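Local coordinates for protein trans-4-hydroxy-L-proline dehydratase (Clostridioides difficile 70-100-2010, PDB 6VXC) that catalyses, as a glycyl radical enzyme, the dehydration of trans-4-hydroxy-L-proline to (S)-1-pyrroline-5-carboxylate in the anaerobic breakdown of hydroxyproline, at residues A[385-390]-A[422-427]; A[585-590]-A[629-634]; A[43-48]-A[132-137]; A[176-181]-A[557-562]. One frame throughout, in Å; residues are numbered along the deposited sequence.

Interaction 1 (A[385-390]-A[422-427]); sequences DVMDEM and GQPAFY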
# COMPACT_ATOMS: atom_id res chain seq x y z
N ASP A 385 -19.22 -11.04 5.80
CA ASP A 385 -19.95 -10.81 7.05
C ASP A 385 -19.07 -10.17 8.11
O ASP A 385 -19.53 -9.28 8.84
CB ASP A 385 -20.54 -12.12 7.59
CG ASP A 385 -21.74 -12.61 6.79
OD1 ASP A 385 -22.36 -11.81 6.06
OD2 ASP A 385 -22.05 -13.81 6.89
N VAL A 386 -17.82 -10.62 8.27
CA VAL A 386 -17.02 -10.03 9.34
C VAL A 386 -16.59 -8.60 9.00
O VAL A 386 -16.56 -7.73 9.87
CB VAL A 386 -15.81 -10.91 9.76
CG1 VAL A 386 -15.84 -12.32 9.17
CG2 VAL A 386 -14.47 -10.20 9.57
N MET A 387 -16.26 -8.32 7.73
CA MET A 387 -15.87 -6.94 7.43
C MET A 387 -17.05 -5.99 7.62
O MET A 387 -16.89 -4.88 8.16
CB MET A 387 -15.27 -6.82 6.02
CG MET A 387 -16.24 -6.93 4.87
SD MET A 387 -15.54 -6.51 3.26
CE MET A 387 -15.29 -4.73 3.46
N ASP A 388 -18.25 -6.44 7.24
CA ASP A 388 -19.48 -5.67 7.45
C ASP A 388 -19.70 -5.41 8.94
O ASP A 388 -19.84 -4.26 9.37
CB ASP A 388 -20.63 -6.48 6.84
CG ASP A 388 -21.92 -5.70 6.67
OD1 ASP A 388 -21.94 -4.46 6.80
OD2 ASP A 388 -22.94 -6.38 6.38
N GLU A 389 -19.67 -6.46 9.75
CA GLU A 389 -19.92 -6.30 11.19
C GLU A 389 -18.84 -5.45 11.85
O GLU A 389 -19.14 -4.53 12.61
CB GLU A 389 -20.00 -7.67 11.87
CG GLU A 389 -20.18 -7.56 13.39
CD GLU A 389 -21.55 -7.01 13.79
OE1 GLU A 389 -22.54 -7.36 13.11
OE2 GLU A 389 -21.63 -6.24 14.75
N MET A 390 -17.56 -5.75 11.59
CA MET A 390 -16.49 -5.13 12.37
C MET A 390 -16.28 -3.65 12.04
O MET A 390 -15.91 -2.86 12.92
CB MET A 390 -15.18 -5.90 12.17
CG MET A 390 -15.23 -7.36 12.67
SD MET A 390 -15.83 -7.55 14.36
CE MET A 390 -14.39 -7.07 15.30
N GLY A 422 -16.46 3.11 2.54
CA GLY A 422 -15.42 2.91 1.54
C GLY A 422 -15.13 1.48 1.14
O GLY A 422 -15.02 1.19 -0.04
N GLN A 423 -14.99 0.59 2.12
CA GLN A 423 -14.72 -0.83 1.84
C GLN A 423 -16.02 -1.51 1.43
O GLN A 423 -17.09 -1.09 1.85
CB GLN A 423 -14.13 -1.55 3.08
CG GLN A 423 -12.80 -0.98 3.56
CD GLN A 423 -12.15 -1.85 4.63
OE1 GLN A 423 -12.54 -3.01 4.84
NE2 GLN A 423 -11.13 -1.30 5.31
N PRO A 424 -15.95 -2.52 0.55
CA PRO A 424 -14.76 -2.99 -0.17
C PRO A 424 -14.55 -2.21 -1.47
O PRO A 424 -15.52 -1.71 -2.05
CB PRO A 424 -15.11 -4.44 -0.50
CG PRO A 424 -16.62 -4.37 -0.76
CD PRO A 424 -17.13 -3.36 0.27
N ALA A 425 -13.30 -2.12 -1.92
CA ALA A 425 -13.03 -1.76 -3.30
C ALA A 425 -13.24 -3.00 -4.17
O ALA A 425 -13.22 -4.14 -3.70
CB ALA A 425 -11.61 -1.23 -3.46
N PHE A 426 -13.39 -2.76 -5.47
CA PHE A 426 -13.64 -3.81 -6.45
C PHE A 426 -12.48 -3.88 -7.43
O PHE A 426 -12.07 -2.86 -7.98
CB PHE A 426 -14.96 -3.54 -7.20
CG PHE A 426 -16.17 -3.40 -6.30
CD1 PHE A 426 -16.47 -2.19 -5.69
CD2 PHE A 426 -17.01 -4.48 -6.07
CE1 PHE A 426 -17.58 -2.06 -4.86
CE2 PHE A 426 -18.11 -4.35 -5.24
CZ PHE A 426 -18.40 -3.14 -4.63
N TYR A 427 -11.96 -5.09 -7.67
CA TYR A 427 -10.87 -5.34 -8.60
C TYR A 427 -11.30 -6.34 -9.66
O TYR A 427 -12.00 -7.31 -9.36
CB TYR A 427 -9.61 -5.88 -7.89
CG TYR A 427 -9.08 -5.01 -6.79
CD1 TYR A 427 -8.37 -3.85 -7.08
CD2 TYR A 427 -9.27 -5.35 -5.45
CE1 TYR A 427 -7.90 -3.02 -6.08
CE2 TYR A 427 -8.80 -4.55 -4.44
CZ TYR A 427 -8.11 -3.38 -4.76
OH TYR A 427 -7.64 -2.59 -3.74

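Interaction 2 (A[585-590]-A[629-634]); sequences IKYNVF and DDYADE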
# COMPACT_ATOMS: atom_id res chain seq x y z
N ILE A 585 -4.57 23.75 -23.43
CA ILE A 585 -3.61 24.44 -24.28
C ILE A 585 -3.88 24.15 -25.75
O ILE A 585 -3.94 25.07 -26.58
CB ILE A 585 -2.17 24.07 -23.88
CG1 ILE A 585 -1.84 24.63 -22.48
CG2 ILE A 585 -1.19 24.55 -24.95
CD1 ILE A 585 -0.47 24.18 -21.93
N LYS A 586 -4.06 22.88 -26.10
CA LYS A 586 -4.32 22.53 -27.49
C LYS A 586 -5.57 23.23 -28.01
O LYS A 586 -5.57 23.82 -29.09
CB LYS A 586 -4.46 21.02 -27.63
CG LYS A 586 -4.72 20.56 -29.04
CD LYS A 586 -4.90 19.05 -29.03
CE LYS A 586 -4.87 18.47 -30.40
NZ LYS A 586 -4.94 16.99 -30.30
N TYR A 587 -6.65 23.19 -27.22
CA TYR A 587 -7.93 23.73 -27.66
C TYR A 587 -7.89 25.24 -27.79
O TYR A 587 -8.29 25.80 -28.81
CB TYR A 587 -9.03 23.29 -26.68
CG TYR A 587 -10.45 23.64 -27.08
CD1 TYR A 587 -11.16 22.84 -27.96
CD2 TYR A 587 -11.10 24.76 -26.56
CE1 TYR A 587 -12.47 23.13 -28.32
CE2 TYR A 587 -12.42 25.08 -26.93
CZ TYR A 587 -13.10 24.25 -27.81
OH TYR A 587 -14.39 24.53 -28.19
N ASN A 588 -7.38 25.92 -26.76
CA ASN A 588 -7.45 27.37 -26.69
C ASN A 588 -6.29 28.08 -27.39
O ASN A 588 -6.51 29.09 -28.06
CB ASN A 588 -7.53 27.83 -25.24
CG ASN A 588 -8.85 27.46 -24.59
OD1 ASN A 588 -9.88 28.08 -24.87
ND2 ASN A 588 -8.82 26.45 -23.71
N VAL A 589 -5.07 27.55 -27.29
CA VAL A 589 -3.91 28.23 -27.88
C VAL A 589 -3.74 27.85 -29.35
O VAL A 589 -3.57 28.72 -30.20
CB VAL A 589 -2.63 27.92 -27.08
CG1 VAL A 589 -1.43 28.57 -27.77
CG2 VAL A 589 -2.76 28.40 -25.65
N PHE A 590 -3.78 26.56 -29.68
CA PHE A 590 -3.41 26.13 -31.02
C PHE A 590 -4.58 25.86 -31.95
O PHE A 590 -4.45 26.12 -33.15
CB PHE A 590 -2.51 24.89 -30.94
CG PHE A 590 -1.18 25.16 -30.32
CD1 PHE A 590 -0.17 25.78 -31.05
CD2 PHE A 590 -0.94 24.83 -29.00
CE1 PHE A 590 1.06 26.04 -30.48
CE2 PHE A 590 0.29 25.09 -28.41
CZ PHE A 590 1.29 25.70 -29.15
N ASP A 629 -15.28 12.14 -24.03
CA ASP A 629 -14.99 13.12 -25.07
C ASP A 629 -13.59 12.85 -25.62
O ASP A 629 -12.59 13.11 -24.94
CB ASP A 629 -15.10 14.53 -24.50
CG ASP A 629 -14.89 15.62 -25.54
OD1 ASP A 629 -14.38 15.34 -26.64
OD2 ASP A 629 -15.26 16.77 -25.24
N ASP A 630 -13.51 12.35 -26.87
CA ASP A 630 -12.24 11.92 -27.45
C ASP A 630 -11.25 13.07 -27.64
O ASP A 630 -10.05 12.82 -27.69
CB ASP A 630 -12.49 11.20 -28.77
CG ASP A 630 -12.93 9.75 -28.57
OD1 ASP A 630 -12.56 9.14 -27.54
OD2 ASP A 630 -13.70 9.26 -29.41
N TYR A 631 -11.71 14.32 -27.73
CA TYR A 631 -10.76 15.43 -27.82
C TYR A 631 -9.86 15.45 -26.59
O TYR A 631 -8.64 15.59 -26.69
CB TYR A 631 -11.49 16.76 -27.95
CG TYR A 631 -10.58 17.89 -28.35
CD1 TYR A 631 -9.81 18.55 -27.41
CD2 TYR A 631 -10.48 18.29 -29.68
CE1 TYR A 631 -8.97 19.58 -27.77
CE2 TYR A 631 -9.64 19.33 -30.05
CZ TYR A 631 -8.88 19.96 -29.09
OH TYR A 631 -8.04 20.99 -29.42
N ALA A 632 -10.46 15.29 -25.40
CA ALA A 632 -9.66 15.22 -24.18
C ALA A 632 -9.08 13.82 -23.97
O ALA A 632 -7.92 13.68 -23.57
CB ALA A 632 -10.51 15.62 -22.98
N ASP A 633 -9.86 12.78 -24.26
CA ASP A 633 -9.43 11.43 -23.91
C ASP A 633 -8.27 10.95 -24.77
O ASP A 633 -7.45 10.15 -24.30
CB ASP A 633 -10.60 10.45 -24.02
CG ASP A 633 -11.68 10.71 -22.99
OD1 ASP A 633 -11.47 11.56 -22.09
OD2 ASP A 633 -12.73 10.04 -23.06
N GLU A 634 -8.17 11.40 -26.02
CA GLU A 634 -7.02 11.05 -26.84
C GLU A 634 -5.75 11.66 -26.28
O GLU A 634 -4.66 11.09 -26.45
CB GLU A 634 -7.22 11.51 -28.28
CG GLU A 634 -8.19 10.68 -29.07
CD GLU A 634 -8.42 11.22 -30.46
OE1 GLU A 634 -7.83 12.27 -30.82
OE2 GLU A 634 -9.20 10.59 -31.21
O HOH W 1 -7.30 15.96 -29.06

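Interaction 3 (A[43-48]-A[132-137]); sequences ISIERA and RKIHKE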
# COMPACT_ATOMS: atom_id res chain seq x y z
N ILE A 43 4.76 4.82 20.59
CA ILE A 43 5.91 4.07 20.12
C ILE A 43 6.40 3.14 21.23
O ILE A 43 6.27 3.42 22.43
CB ILE A 43 7.05 4.97 19.59
CG1 ILE A 43 7.75 5.73 20.70
CG2 ILE A 43 6.54 5.96 18.56
CD1 ILE A 43 9.05 6.34 20.23
N SER A 44 6.91 1.99 20.81
CA SER A 44 7.49 0.97 21.66
C SER A 44 8.97 0.87 21.32
O SER A 44 9.32 0.55 20.17
CB SER A 44 6.79 -0.38 21.47
OG SER A 44 7.46 -1.43 22.16
N ILE A 45 9.84 1.17 22.29
CA ILE A 45 11.27 1.26 22.06
C ILE A 45 11.99 -0.07 22.25
O ILE A 45 13.20 -0.15 22.02
CB ILE A 45 11.88 2.33 23.00
CG1 ILE A 45 13.19 2.89 22.42
CG2 ILE A 45 12.08 1.75 24.41
CD1 ILE A 45 13.00 3.67 21.13
N GLU A 46 11.28 -1.13 22.67
CA GLU A 46 11.98 -2.36 23.01
C GLU A 46 12.69 -2.97 21.81
O GLU A 46 13.80 -3.50 21.94
CB GLU A 46 11.01 -3.38 23.60
CG GLU A 46 11.72 -4.60 24.09
CD GLU A 46 10.81 -5.58 24.78
OE1 GLU A 46 10.20 -6.39 24.06
OE2 GLU A 46 10.70 -5.53 26.02
N ARG A 47 12.05 -2.96 20.65
CA ARG A 47 12.68 -3.54 19.47
C ARG A 47 14.03 -2.89 19.21
O ARG A 47 15.04 -3.59 19.02
CB ARG A 47 11.78 -3.37 18.25
CG ARG A 47 12.37 -4.00 17.00
CD ARG A 47 11.68 -3.57 15.74
NE ARG A 47 12.28 -4.20 14.57
CZ ARG A 47 13.37 -3.75 13.95
NH1 ARG A 47 13.98 -2.65 14.37
NH2 ARG A 47 13.84 -4.41 12.90
N ALA A 48 14.09 -1.56 19.22
CA ALA A 48 15.34 -0.86 18.94
C ALA A 48 16.41 -1.24 19.95
O ALA A 48 17.57 -1.44 19.58
CB ALA A 48 15.12 0.65 18.95
N ARG A 132 11.83 8.35 25.14
CA ARG A 132 12.68 9.44 24.67
C ARG A 132 14.09 9.33 25.25
O ARG A 132 15.07 9.49 24.52
CB ARG A 132 12.07 10.79 25.02
CG ARG A 132 10.61 10.93 24.68
CD ARG A 132 10.29 12.34 24.24
NE ARG A 132 8.92 12.72 24.58
CZ ARG A 132 8.34 13.83 24.14
NH1 ARG A 132 9.00 14.65 23.34
NH2 ARG A 132 7.10 14.11 24.51
N LYS A 133 14.20 9.06 26.55
CA LYS A 133 15.52 8.93 27.16
C LYS A 133 16.31 7.81 26.51
O LYS A 133 17.46 8.01 26.09
CB LYS A 133 15.39 8.67 28.66
CG LYS A 133 16.75 8.52 29.35
CD LYS A 133 16.64 8.30 30.86
CE LYS A 133 16.14 6.90 31.20
NZ LYS A 133 17.13 5.86 30.81
N ILE A 134 15.71 6.62 26.39
CA ILE A 134 16.41 5.47 25.82
C ILE A 134 16.83 5.77 24.38
O ILE A 134 17.97 5.49 23.98
CB ILE A 134 15.52 4.22 25.90
CG1 ILE A 134 15.32 3.80 27.35
CG2 ILE A 134 16.06 3.08 25.06
CD1 ILE A 134 14.37 2.65 27.50
N HIS A 135 15.93 6.34 23.59
CA HIS A 135 16.27 6.67 22.21
C HIS A 135 17.44 7.65 22.18
O HIS A 135 18.36 7.51 21.36
CB HIS A 135 15.07 7.25 21.47
CG HIS A 135 15.33 7.51 20.03
ND1 HIS A 135 15.38 6.49 19.09
CD2 HIS A 135 15.64 8.64 19.36
CE1 HIS A 135 15.67 7.00 17.91
NE2 HIS A 135 15.83 8.31 18.04
N LYS A 136 17.40 8.66 23.05
CA LYS A 136 18.45 9.67 23.06
C LYS A 136 19.78 9.07 23.50
O LYS A 136 20.82 9.39 22.92
CB LYS A 136 18.07 10.82 23.98
CG LYS A 136 19.11 11.92 23.98
CD LYS A 136 18.88 12.94 25.08
CE LYS A 136 19.68 14.20 24.79
NZ LYS A 136 19.78 15.09 25.97
N GLU A 137 19.76 8.21 24.51
CA GLU A 137 21.00 7.76 25.14
C GLU A 137 21.54 6.46 24.58
O GLU A 137 22.77 6.28 24.54
CB GLU A 137 20.79 7.59 26.65
CG GLU A 137 20.42 8.86 27.37
CD GLU A 137 20.19 8.63 28.85
OE1 GLU A 137 20.04 9.63 29.59
OE2 GLU A 137 20.17 7.45 29.28

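Interaction 4 (A[176-181]-A[557-562]); sequences RAPGHT and DYQRGG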
# COMPACT_ATOMS: atom_id res chain seq x y z
N ARG A 176 11.36 3.43 5.14
CA ARG A 176 10.77 2.11 5.20
C ARG A 176 11.51 1.21 4.24
O ARG A 176 12.17 1.67 3.31
CB ARG A 176 9.26 2.11 4.85
CG ARG A 176 8.44 3.07 5.67
CD ARG A 176 6.95 2.87 5.46
NE ARG A 176 6.46 1.75 6.25
CZ ARG A 176 5.18 1.41 6.34
NH1 ARG A 176 4.26 2.10 5.67
NH2 ARG A 176 4.84 0.38 7.09
N ALA A 177 11.38 -0.10 4.48
CA ALA A 177 11.94 -1.12 3.62
C ALA A 177 11.01 -1.41 2.44
O ALA A 177 9.80 -1.16 2.52
CB ALA A 177 12.20 -2.39 4.41
N PRO A 178 11.55 -1.95 1.35
CA PRO A 178 10.73 -2.16 0.14
C PRO A 178 9.40 -2.83 0.41
O PRO A 178 8.36 -2.32 -0.04
CB PRO A 178 11.66 -3.01 -0.74
CG PRO A 178 13.04 -2.57 -0.36
CD PRO A 178 12.97 -2.31 1.13
N GLY A 179 9.41 -3.98 1.08
CA GLY A 179 8.17 -4.62 1.46
C GLY A 179 7.24 -4.76 0.29
O GLY A 179 7.61 -5.27 -0.77
N HIS A 180 6.00 -4.32 0.48
CA HIS A 180 4.99 -4.32 -0.57
C HIS A 180 4.77 -5.72 -1.13
O HIS A 180 4.78 -5.92 -2.34
CB HIS A 180 5.35 -3.35 -1.69
CG HIS A 180 4.18 -2.98 -2.55
ND1 HIS A 180 3.80 -3.72 -3.64
CD2 HIS A 180 3.30 -1.96 -2.45
CE1 HIS A 180 2.73 -3.17 -4.19
NE2 HIS A 180 2.40 -2.10 -3.48
N THR A 181 4.54 -6.70 -0.25
CA THR A 181 4.44 -8.08 -0.70
C THR A 181 3.32 -8.83 0.04
O THR A 181 2.77 -8.35 1.04
CB THR A 181 5.80 -8.79 -0.56
OG1 THR A 181 5.79 -10.00 -1.32
CG2 THR A 181 6.10 -9.13 0.88
N ASP A 557 18.49 -14.17 -1.37
CA ASP A 557 17.59 -13.43 -0.50
C ASP A 557 16.53 -12.67 -1.31
O ASP A 557 16.79 -12.18 -2.41
CB ASP A 557 18.40 -12.47 0.37
CG ASP A 557 17.57 -11.81 1.44
OD1 ASP A 557 17.31 -12.45 2.47
OD2 ASP A 557 17.15 -10.65 1.24
N TYR A 558 15.34 -12.56 -0.73
CA TYR A 558 14.24 -11.83 -1.37
C TYR A 558 14.63 -10.41 -1.73
O TYR A 558 14.24 -9.89 -2.78
CB TYR A 558 13.02 -11.85 -0.45
CG TYR A 558 11.84 -11.00 -0.88
CD1 TYR A 558 10.88 -11.49 -1.74
CD2 TYR A 558 11.67 -9.72 -0.36
CE1 TYR A 558 9.79 -10.72 -2.11
CE2 TYR A 558 10.59 -8.95 -0.72
CZ TYR A 558 9.66 -9.44 -1.60
OH TYR A 558 8.61 -8.64 -1.94
N GLN A 559 15.43 -9.75 -0.88
CA GLN A 559 15.80 -8.36 -1.12
C GLN A 559 16.83 -8.20 -2.22
O GLN A 559 17.16 -7.06 -2.57
CB GLN A 559 16.30 -7.72 0.17
CG GLN A 559 15.91 -6.25 0.34
CD GLN A 559 14.48 -6.07 0.85
OE1 GLN A 559 13.53 -6.15 0.08
NE2 GLN A 559 14.34 -5.83 2.15
N ARG A 560 17.36 -9.27 -2.81
CA ARG A 560 18.28 -9.07 -3.92
C ARG A 560 17.93 -9.94 -5.12
O ARG A 560 18.80 -10.25 -5.93
CB ARG A 560 19.74 -9.29 -3.50
CG ARG A 560 20.15 -10.72 -3.16
CD ARG A 560 21.63 -10.78 -2.73
NE ARG A 560 22.06 -12.15 -2.46
CZ ARG A 560 22.57 -12.97 -3.38
NH1 ARG A 560 22.73 -12.57 -4.63
NH2 ARG A 560 22.93 -14.20 -3.04
N GLY A 561 16.66 -10.31 -5.27
CA GLY A 561 16.19 -10.96 -6.47
C GLY A 561 15.82 -12.42 -6.36
O GLY A 561 15.67 -13.07 -7.39
N GLY A 562 15.72 -12.97 -5.15
CA GLY A 562 15.35 -14.37 -4.98
C GLY A 562 13.94 -14.73 -5.44
O GLY A 562 13.68 -15.89 -5.74
O HOH W 2 11.48 -5.69 2.06
O HOH W 3 9.88 -6.12 -1.71
O HOH W 4 6.81 -7.31 -3.22

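Interaction 1 (A[385-390]-A[422-427])
M387 alone carries the helix side of this contact, reaching across to Q423 and P424. Its CB already heads for the loop, with CG tucked between the backbone N and the carbonyl carbon (chi1 73°). From there the chain runs straight through CG to SD, then bends at the sulfur (chi3 -69°), and the bend lays the terminal methyl against the loop. CE does all the touching, alongside the glutamine chain, 3.4 Å from Q423 CB and 3.5 Å from Q423 OE1. The same methyl reaches the start of the proline, 3.7 Å from P424 N and 3.9 Å from P424 CD. The peptide between Q423 and P424 is cis, and CE packs right beside that linkage. Q423's amide is held by its own bond, NE2 to the carbonyl of P395. No hydrogen bond joins the two segments; the contact is buried van der Waals packing of one methyl. Helix 378-390 connects the parallel strands 362-366 and 396-401, and the 422-427 loop feeds the next parallel strand, 426-428. M387 also touches W421 and S397 of strand 396-401, and P424 leans on I416 of helix 407-418; the methionine thus joins its helix to the sheet.

Interaction 2 (A[585-590]-A[629-634])
An edge-to-face aromatic pair, Y587 against Y631, joins helix 575-591 to the first turn of helix 630-647 near the protein surface. The ring planes stand at 90° with centroids 5.6 Å apart, and the edge of Y587 does the pointing: its CD1 comes over one face of Y631, 3.8 Å from CZ. Y631 reaches out from its helix with CG anti to the backbone N (chi1 -167°), which carries its hydroxyl end up to the other helix, OH sitting 3.3 Å from Y587 CA and 3.4 Å from K586 CG. That hydroxyl bonds to D591, just past the segment. On the face of Y631 opposite Y587 lies water 1, over the ring centre. It accepts from K586 NZ at 2.9 Å and donates to Y631 O at 2.7 Å, tying the extended lysine to the backbone. At the helix start D629 is the N-cap, its OD1 taking the N-H of Y631. Y631 thus has an aromatic edge on one face and a water, held by K586, on the other. K586 also makes a cation-pi contact with Y506; here the water probably does most of the polar bridging, the direct cation-pi attraction being long and weak.

Interaction 3 (A[43-48]-A[132-137])
Two isoleucine conformations set up this contact. In I45, CG1 lies roughly opposite the backbone N (chi1 -156°) and CD1 then turns off that line (chi2 65°), which presents CG1, its tip CD1 and the CG2 methyl to helix 129-143. In I134, CG1 runs beside the backbone N with CD1 extended beyond it, an arrangement that turns both CG2 and CD1 to I45. The two side chains cross at a slant and touch at two points: I45 CG1 is 3.9 Å from I134 CG2, and I45 CG2 is 3.9 Å from I134 CD1. The CG1 branch of I45 carries on to the next helical residue, its CD1 coming within 4.1 Å of H135 CB, the two side chains meeting at about a right angle. CB makes the closest approach, with CD1 also lying obliquely near the ring; the ring's NE2 bonds to the carbonyl of H109, and the histidine packs against M111 and L114 of helix 111-119.

I45 occupies the junction where strand 42-44, paired in parallel with strand 99-101, gives way to helix 46-58. The contact therefore sets a strand-to-helix corner against the side of helix 129-143, and the CA atoms of I45 and H135 stand 7.4 Å apart. Across the segments the chemistry is purely apolar, with no hydrogen bond. Flanking it, A48 rests on I139 one turn further along that helix, and I43 pairs through its backbone with S126.

Interaction 4 (A[176-181]-A[557-562])
Y558 and Q559 reach the backbone of G179 and H180 through three waters, and these bridges are the main polar link. Water 2 accepts from G179 N at 2.9 Å and from Q559 NE2 at 2.9 Å; the same amide nitrogen also bonds to the carbonyl of M539, which helps to fix its rotation. Water 3 donates to G179 O at 2.6 Å and lies 2.8 Å from Y558 OH. Water 4 donates to H180 O at 2.6 Å and sits 2.6 Å from Y558 OH, in the plane of the tyrosine ring at its edge. Two waters thus converge on one phenol oxygen.

Both segments are loops in the core of this glycyl radical enzyme, packed beside strand 463-472. The first runs close to the active site: H180 NE2 bonds to E456, by similarity the proton acceptor.

Direct packing involves T181 and P178. T181 comes in from the direction opposite to the tyrosine, its CB 3.1 Å from Y558 OH. Q559 folds at chi2 (80°), bringing its amide against the proline, with OE1 3.6 Å from P178 CG.

Bonds made by D557 shape the second loop: the side-chain OD2 takes the N-H of Q559 in an Asx turn, approached from above the carboxylate plane, and, from outside the segment, that of C541. D557 O accepts from R560 N and G562 N, from opposite faces of its plane.

Interactions 1 and 4 are buried, interaction 3 is partly so, and interaction 2 lies at the surface, about 34 Å from the centre of the chain. Along the sequence interaction 1 is nested within the long loop that interaction 4 closes, yet the two sit on opposite sides of the chain's centre, and no two of the four touch. Each joins different elements: helix to pre-strand loop, helix to helix, strand-helix corner to helix, loop to loop. Burial does not dictate chemistry: interactions 1 and 3 rely on aliphatic or methionine carbons, whereas core interaction 4 is bridged by waters, and interaction 2 mixes aromatic packing with one water.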